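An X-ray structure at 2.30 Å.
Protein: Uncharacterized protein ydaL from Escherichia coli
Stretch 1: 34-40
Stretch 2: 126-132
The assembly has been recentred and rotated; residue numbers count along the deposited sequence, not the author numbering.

Stretch 1 (34-40) GVLDKLR
Stretch 2 126-132: CYVALRK

Asp-37 to Arg-40 are helical, and Gly-34 to Leu-36 lead in with helical phi/psi; they pack against a strand that enters from earlier in the chain and runs from Cys-126 to Leu-130, the chain leaving it at Arg-131. The strand is extended (Cys-126 -136/146, Tyr-127 -81/143, Val-128 -131/130, Ala-129 -93/129, Leu-130 -116/135), so its side chains alternate: CA-to-CB points toward stretch 1 at Tyr-127 and Ala-129, away at Val-128 and Leu-130. The nearest CA atoms are those of Leu-39 and Tyr-127, 6.0 Å apart; the segments run in roughly opposite directions, so Val-35 lies near Ala-129. The contact buries 316 Å² over both sides.

Gly-34 (-83/-9) is exposed and out of reach of the strand; its O accepts a weak hydrogen bond from Asp-37 N at 3.2 Å. Val-35 (-55/-38, chi1 t) points toward the strand, and its CG1 reaches Ala-129 CB at 4.3 Å, a loose apolar contact. Leu-36 (-75/-29, chi1 m, chi2 m) directs its CB away; its O receives Leu-39 N at 3.0 Å. Asp-37 (-66/-27, chi1 -111°) is exposed, poorly ordered and far from the strand, a fitting place for a carboxylate.

Lys-38 (-55/-33) has its CA-to-CB bond sideways to the strand, but its end comes nearer, with chi1 t, chi2 t, chi3 p and chi4 t. Its aliphatic CE packs on Ala-129 CB at 3.6 Å, while NZ donates a hydrogen bond of 2.6 Å to Leu-130 O. A long chain with a charged tip suits this position, since the methylenes can cover a methyl group and the amine can still meet a backbone carbonyl; NZ is also hydrogen-bonded elsewhere in the structure.

Leu-39 (-73/-42, chi1 m, chi2 t) is buried and gives up 89 Å², the largest share of any residue here. Its CB points sideways, but its end comes nearer: CD2 lies 3.9 Å from Tyr-127 CB, 3.7 Å from Ala-129 CB, and against the backbone at 3.4 Å from Ala-129 N and 3.8 Å from Val-128 C. Leu-39 O sits over one face of the Tyr-127 ring, 3.0 Å from Tyr-127 CD2. Tyr-127 (chi1 m, chi2 -32°) thus offers CB to the leucine methyl and its ring to the helix backbone, while its OH is hydrogen-bonded elsewhere.

Arg-40 (-79/-55, chi1 -142°) points away, exposed and poorly ordered; its N makes a weak hydrogen bond to Asp-37 O at 3.2 Å.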

# COMPACT_ATOMS: atom_id res chain seq x y z
N GLY A 34 -11.67 -16.07 -5.26
CA GLY A 34 -10.23 -16.32 -5.03
C GLY A 34 -9.28 -15.16 -4.69
O GLY A 34 -8.12 -15.40 -4.32
N VAL A 35 -9.77 -13.92 -4.79
CA VAL A 35 -8.92 -12.71 -4.76
C VAL A 35 -8.00 -12.59 -3.53
O VAL A 35 -6.84 -12.20 -3.64
CB VAL A 35 -9.76 -11.40 -5.00
CG1 VAL A 35 -8.89 -10.13 -4.86
CG2 VAL A 35 -10.44 -11.43 -6.38
N LEU A 36 -8.52 -12.98 -2.38
CA LEU A 36 -7.85 -12.78 -1.11
C LEU A 36 -6.67 -13.73 -0.85
O LEU A 36 -5.71 -13.38 -0.15
CB LEU A 36 -8.89 -12.80 0.00
CG LEU A 36 -9.87 -11.60 -0.07
CD1 LEU A 36 -9.11 -10.27 -0.10
CD2 LEU A 36 -10.88 -11.66 -1.26
N ASP A 37 -6.75 -14.93 -1.42
CA ASP A 37 -5.63 -15.88 -1.43
C ASP A 37 -4.47 -15.34 -2.24
O ASP A 37 -3.31 -15.69 -2.01
CB ASP A 37 -6.07 -17.24 -1.97
CG ASP A 37 -6.07 -18.32 -0.89
OD1 ASP A 37 -6.41 -18.02 0.28
OD2 ASP A 37 -5.72 -19.48 -1.21
N LYS A 38 -4.80 -14.50 -3.22
CA LYS A 38 -3.81 -13.74 -3.98
C LYS A 38 -2.91 -12.93 -3.05
O LYS A 38 -1.72 -12.74 -3.35
CB LYS A 38 -4.53 -12.81 -4.97
CG LYS A 38 -3.72 -12.37 -6.16
CD LYS A 38 -4.60 -11.72 -7.20
CE LYS A 38 -4.89 -10.28 -6.86
NZ LYS A 38 -5.20 -9.44 -8.06
N LEU A 39 -3.46 -12.46 -1.93
CA LEU A 39 -2.71 -11.67 -0.97
C LEU A 39 -1.73 -12.52 -0.19
O LEU A 39 -0.60 -12.10 0.04
CB LEU A 39 -3.63 -10.96 0.02
CG LEU A 39 -4.50 -9.78 -0.41
CD1 LEU A 39 -5.38 -9.27 0.74
CD2 LEU A 39 -3.63 -8.66 -0.91
N ARG A 40 -2.19 -13.71 0.21
CA ARG A 40 -1.46 -14.61 1.10
C ARG A 40 -0.37 -15.38 0.35
O ARG A 40 0.81 -15.33 0.73
CB ARG A 40 -2.43 -15.62 1.73
CG ARG A 40 -2.14 -15.95 3.19
CD ARG A 40 -2.69 -17.33 3.58
NE ARG A 40 -2.08 -17.78 4.84
CZ ARG A 40 -0.99 -18.55 4.93
NH1 ARG A 40 -0.38 -19.00 3.84
NH2 ARG A 40 -0.53 -18.88 6.13
N CYS A 126 2.75 -3.90 3.75
CA CYS A 126 1.48 -4.51 3.39
C CYS A 126 1.45 -5.06 1.96
O CYS A 126 2.10 -4.52 1.04
CB CYS A 126 0.29 -3.59 3.68
SG CYS A 126 0.22 -2.18 2.60
N TYR A 127 0.71 -6.15 1.81
CA TYR A 127 0.40 -6.80 0.54
C TYR A 127 -0.72 -6.03 -0.06
O TYR A 127 -1.65 -5.64 0.66
CB TYR A 127 -0.16 -8.21 0.79
CG TYR A 127 0.83 -9.18 1.36
CD1 TYR A 127 2.17 -9.08 1.02
CD2 TYR A 127 0.42 -10.22 2.20
CE1 TYR A 127 3.09 -9.97 1.50
CE2 TYR A 127 1.35 -11.12 2.69
CZ TYR A 127 2.69 -10.98 2.33
OH TYR A 127 3.64 -11.83 2.78
N VAL A 128 -0.71 -5.87 -1.37
CA VAL A 128 -1.77 -5.19 -2.06
C VAL A 128 -2.22 -6.05 -3.25
O VAL A 128 -1.39 -6.52 -4.04
CB VAL A 128 -1.31 -3.77 -2.55
CG1 VAL A 128 -2.46 -2.98 -3.20
CG2 VAL A 128 -0.64 -2.97 -1.44
N ALA A 129 -3.54 -6.27 -3.37
CA ALA A 129 -4.08 -6.98 -4.53
C ALA A 129 -4.48 -5.98 -5.61
O ALA A 129 -5.19 -5.01 -5.34
CB ALA A 129 -5.27 -7.87 -4.15
N LEU A 130 -4.01 -6.22 -6.83
CA LEU A 130 -4.24 -5.33 -7.95
C LEU A 130 -5.08 -6.06 -9.01
O LEU A 130 -4.80 -7.22 -9.33
CB LEU A 130 -2.90 -4.89 -8.55
CG LEU A 130 -2.19 -3.58 -8.17
CD1 LEU A 130 -2.47 -3.03 -6.82
CD2 LEU A 130 -0.72 -3.72 -8.32
N ARG A 131 -6.10 -5.39 -9.54
CA ARG A 131 -6.93 -5.91 -10.65
C ARG A 131 -6.06 -6.02 -11.92
O ARG A 131 -5.31 -5.10 -12.24
CB ARG A 131 -8.11 -4.98 -10.89
CG ARG A 131 -9.15 -5.42 -11.88
CD ARG A 131 -9.77 -4.16 -12.51
NE ARG A 131 -10.95 -3.73 -11.76
CZ ARG A 131 -11.39 -2.48 -11.65
NH1 ARG A 131 -10.75 -1.45 -12.20
NH2 ARG A 131 -12.49 -2.26 -10.94
N LYS A 132 -6.14 -7.16 -12.61
CA LYS A 132 -5.33 -7.37 -13.81
C LYS A 132 -5.96 -6.70 -15.05
O LYS A 132 -6.98 -7.15 -15.58
CB LYS A 132 -5.14 -8.88 -14.03
CG LYS A 132 -4.36 -9.23 -15.29
CD LYS A 132 -2.87 -9.18 -15.05
CE LYS A 132 -2.14 -9.71 -16.25
NZ LYS A 132 -0.88 -10.40 -15.82